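Local atomic coordinates of acyl-CoA thioesterase YbgC (Helicobacter pylori, PDB entry 2PZH), a protein that hydrolyses the thioester bond of acyl-CoAs, preferring long-chain fatty acyl and benzoyl substrates, and may take part in phospholipid metabolism. Residues E28-E33 and I70-K75. Numbering follows the deposited sequence.
Sequences ERARSE and IRTQIK
Ala30 of helix 22-36 faces Ile70 on strand 67-77, and here the two backbones come closest, with 6.6 Å between Ala30 CA and Ile70 CA. The touching residues alternate along the strand: Ile70 and Thr72 turn their CB atoms toward the helix, while Arg71 between them points away. Ala30 CB reaches the branch methyl Ile70 CG2 at 3.5 Å, a small apolar contact in a buried place. A single methyl suits this position, since it lets the helix backbone settle close to the sheet. The beta-branch of Ile70 suits a strand and supplies the touching carbon: at chi1 -57° CG1 lies beside the backbone N and CG2 stands anti to it, which brings the CG2 methyl to the alanine. Thr72 presents its hydroxyl end to the same alanine methyl, with OG1 3.9 Å from Ala30 CB, but the polar partner of OG1 is the side-chain amide of Gln86 on strand 81-92. Gln86 OE1 in turn accepts a hydrogen bond from Arg31 NH1, so one amide links Thr72 on the strand to Arg31 on the helix. Farther round the helix, Ser32 OG donates to Glu28 OE1 at 2.6 Å, on the syn side of the carboxylate and 15° out of its plane, tying together two buried polar side chains one turn apart. Arg29 and Glu33 form salt bridges with Glu10 and Arg6 of a second subunit. A long helix laid against a curved antiparallel sheet is the signature of the hot-dog fold, the helix being the sausage and the sheet the bun.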
ATOM      1  N   GLU A  28       9.590   2.074   9.376  1.00 11.02           N
ATOM      2  CA  GLU A  28       9.117   0.884  10.066  1.00 10.75           C
ATOM      3  C   GLU A  28      10.010  -0.290   9.727  1.00  9.94           C
ATOM      4  O   GLU A  28      10.418  -1.030  10.621  1.00  9.41           O
ATOM      5  CB  GLU A  28       7.678   0.565   9.679  1.00 12.27           C
ATOM      6  CG  GLU A  28       6.956  -0.334  10.669  1.00 13.26           C
ATOM      7  CD  GLU A  28       7.539  -1.721  10.776  1.00 14.25           C
ATOM      8  OE1 GLU A  28       7.838  -2.123  11.920  1.00 15.95           O
ATOM      9  OE2 GLU A  28       7.669  -2.418   9.736  1.00 14.88           O
ATOM     10  N   ARG A  29      10.295  -0.490   8.443  1.00  9.75           N
ATOM     11  CA  ARG A  29      11.173  -1.605   8.043  1.00 10.27           C
ATOM     12  C   ARG A  29      12.495  -1.535   8.828  1.00 11.35           C
ATOM     13  O   ARG A  29      12.962  -2.555   9.372  1.00 12.85           O
ATOM     14  CB  ARG A  29      11.461  -1.559   6.542  1.00 11.65           C
ATOM     15  CG  ARG A  29      10.200  -1.650   5.706  1.00 11.59           C
ATOM     16  CD  ARG A  29      10.572  -1.647   4.238  1.00 11.03           C
ATOM     17  NE  ARG A  29       9.406  -1.367   3.407  1.00 11.06           N
ATOM     18  CZ  ARG A  29       9.488  -1.090   2.116  1.00 11.97           C
ATOM     19  NH1 ARG A  29      10.680  -1.068   1.528  1.00 12.26           N
ATOM     20  NH2 ARG A  29       8.390  -0.830   1.414  1.00 12.85           N
ATOM     21  N   ALA A  30      13.080  -0.341   8.879  1.00 11.20           N
ATOM     22  CA  ALA A  30      14.364  -0.132   9.599  1.00 13.21           C
ATOM     23  C   ALA A  30      14.322  -0.602  11.056  1.00 13.65           C
ATOM     24  O   ALA A  30      15.258  -1.266  11.554  1.00 14.37           O
ATOM     25  CB  ALA A  30      14.779   1.346   9.540  1.00 14.51           C
ATOM     26  N   ARG A  31      13.251  -0.218  11.740  1.00 13.53           N
ATOM     27  CA  ARG A  31      13.045  -0.579  13.124  1.00 14.75           C
ATOM     28  C   ARG A  31      12.903  -2.088  13.276  1.00 15.08           C
ATOM     29  O   ARG A  31      13.591  -2.696  14.110  1.00 14.01           O
ATOM     30  CB  ARG A  31      11.811   0.114  13.694  1.00 14.23           C
ATOM     31  CG  ARG A  31      11.852   1.620  13.587  1.00 16.10           C
ATOM     32  CD  ARG A  31      10.771   2.237  14.452  1.00 14.80           C
ATOM     33  NE  ARG A  31       9.410   1.989  13.991  1.00 15.19           N
ATOM     34  CZ  ARG A  31       8.774   2.766  13.112  1.00 14.97           C
ATOM     35  NH1 ARG A  31       9.394   3.804  12.581  1.00 14.70           N
ATOM     36  NH2 ARG A  31       7.527   2.506  12.764  1.00 14.34           N
ATOM     37  N   SER A  32      12.036  -2.692  12.463  1.00 14.68           N
ATOM     38  CA  SER A  32      11.791  -4.137  12.545  1.00 14.54           C
ATOM     39  C   SER A  32      13.044  -4.950  12.186  1.00 14.26           C
ATOM     40  O   SER A  32      13.342  -5.964  12.815  1.00 14.79           O
ATOM     41  CB  SER A  32      10.608  -4.558  11.677  1.00 14.91           C
ATOM     42  OG  SER A  32       9.374  -4.149  12.269  1.00 17.48           O
ATOM     43  N   GLU A  33      13.793  -4.496  11.195  1.00 14.70           N
ATOM     44  CA  GLU A  33      14.984  -5.233  10.800  1.00 16.62           C
ATOM     45  C   GLU A  33      16.008  -5.327  11.949  1.00 16.85           C
ATOM     46  O   GLU A  33      16.730  -6.308  12.042  1.00 16.90           O
ATOM     47  CB  GLU A  33      15.601  -4.650   9.535  1.00 16.88           C
ATOM     48  CG  GLU A  33      16.675  -5.542   8.894  1.00 19.79           C
ATOM     49  CD  GLU A  33      16.132  -6.848   8.307  1.00 20.87           C
ATOM     50  OE1 GLU A  33      14.906  -6.975   8.078  1.00 21.49           O
ATOM     51  OE2 GLU A  33      16.947  -7.761   8.056  1.00 21.70           O
ATOM     52  N   ILE A  70      18.131   4.508   5.449  1.00 12.36           N
ATOM     53  CA  ILE A  70      17.419   4.875   6.651  1.00 13.13           C
ATOM     54  C   ILE A  70      18.375   4.787   7.839  1.00 14.23           C
ATOM     55  O   ILE A  70      18.905   3.720   8.155  1.00 13.77           O
ATOM     56  CB  ILE A  70      16.166   3.989   6.890  1.00 15.61           C
ATOM     57  CG1 ILE A  70      15.229   4.077   5.687  1.00 16.70           C
ATOM     58  CG2 ILE A  70      15.398   4.505   8.050  1.00 15.77           C
ATOM     59  CD1 ILE A  70      15.644   3.237   4.541  1.00 18.64           C
ATOM     60  N   ARG A  71      18.588   5.930   8.473  1.00 14.20           N
ATOM     61  CA  ARG A  71      19.452   6.038   9.648  1.00 15.09           C
ATOM     62  C   ARG A  71      18.652   6.177  10.948  1.00 15.48           C
ATOM     63  O   ARG A  71      17.825   7.078  11.103  1.00 15.09           O
ATOM     64  CB  ARG A  71      20.417   7.208   9.441  1.00 15.56           C
ATOM     65  CG  ARG A  71      21.127   7.125   8.116  1.00 16.96           C
ATOM     66  CD  ARG A  71      22.074   8.307   7.859  1.00 18.01           C
ATOM     67  NE  ARG A  71      22.611   8.240   6.492  1.00 19.40           N
ATOM     68  CZ  ARG A  71      23.254   9.233   5.884  1.00 20.05           C
ATOM     69  NH1 ARG A  71      23.448  10.395   6.501  1.00 19.99           N
ATOM     70  NH2 ARG A  71      23.696   9.065   4.647  1.00 20.81           N
ATOM     71  N   THR A  72      18.900   5.277  11.891  1.00 15.37           N
ATOM     72  CA  THR A  72      18.098   5.226  13.100  1.00 15.28           C
ATOM     73  C   THR A  72      18.936   5.450  14.375  1.00 16.63           C
ATOM     74  O   THR A  72      20.014   4.873  14.517  1.00 15.68           O
ATOM     75  CB  THR A  72      17.396   3.875  13.203  1.00 15.80           C
ATOM     76  OG1 THR A  72      16.611   3.651  12.021  1.00 16.40           O
ATOM     77  CG2 THR A  72      16.489   3.827  14.418  1.00 15.57           C
ATOM     78  N   GLN A  73      18.426   6.265  15.289  1.00 17.85           N
ATOM     79  CA  GLN A  73      19.075   6.441  16.591  1.00 20.96           C
ATOM     80  C   GLN A  73      18.057   6.524  17.745  1.00 20.18           C
ATOM     81  O   GLN A  73      16.923   6.916  17.544  1.00 19.36           O
ATOM     82  CB  GLN A  73      20.018   7.644  16.571  1.00 22.29           C
ATOM     83  CG  GLN A  73      19.368   9.006  16.630  1.00 24.77           C
ATOM     84  CD  GLN A  73      20.407  10.119  16.670  1.00 25.72           C
ATOM     85  OE1 GLN A  73      21.578   9.893  16.353  1.00 28.28           O
ATOM     86  NE2 GLN A  73      19.988  11.317  17.075  1.00 27.44           N
ATOM     87  N   ILE A  74      18.467   6.121  18.942  1.00 20.37           N
ATOM     88  CA  ILE A  74      17.612   6.246  20.111  1.00 21.34           C
ATOM     89  C   ILE A  74      17.739   7.665  20.673  1.00 21.86           C
ATOM     90  O   ILE A  74      18.817   8.086  21.074  1.00 21.36           O
ATOM     91  CB  ILE A  74      17.986   5.224  21.219  1.00 22.01           C
ATOM     92  CG1 ILE A  74      18.009   3.787  20.672  1.00 23.13           C
ATOM     93  CG2 ILE A  74      17.036   5.355  22.399  1.00 22.70           C
ATOM     94  CD1 ILE A  74      16.698   3.294  20.096  1.00 23.42           C
ATOM     95  N   LYS A  75      16.639   8.406  20.676  1.00 22.68           N
ATOM     96  CA  LYS A  75      16.616   9.739  21.232  1.00 24.60           C
ATOM     97  C   LYS A  75      16.616   9.578  22.740  1.00 25.46           C
ATOM     98  O   LYS A  75      17.437  10.176  23.452  1.00 25.11           O
ATOM     99  CB  LYS A  75      15.331  10.458  20.795  1.00 26.52           C
ATOM    100  CG  LYS A  75      15.405  11.976  20.727  1.00 29.14           C
ATOM    101  CD  LYS A  75      16.133  12.417  19.451  1.00 30.47           C
ATOM    102  CE  LYS A  75      15.500  13.643  18.807  1.00 31.39           C
ATOM    103  NZ  LYS A  75      15.597  14.833  19.697  1.00 31.68           N
TER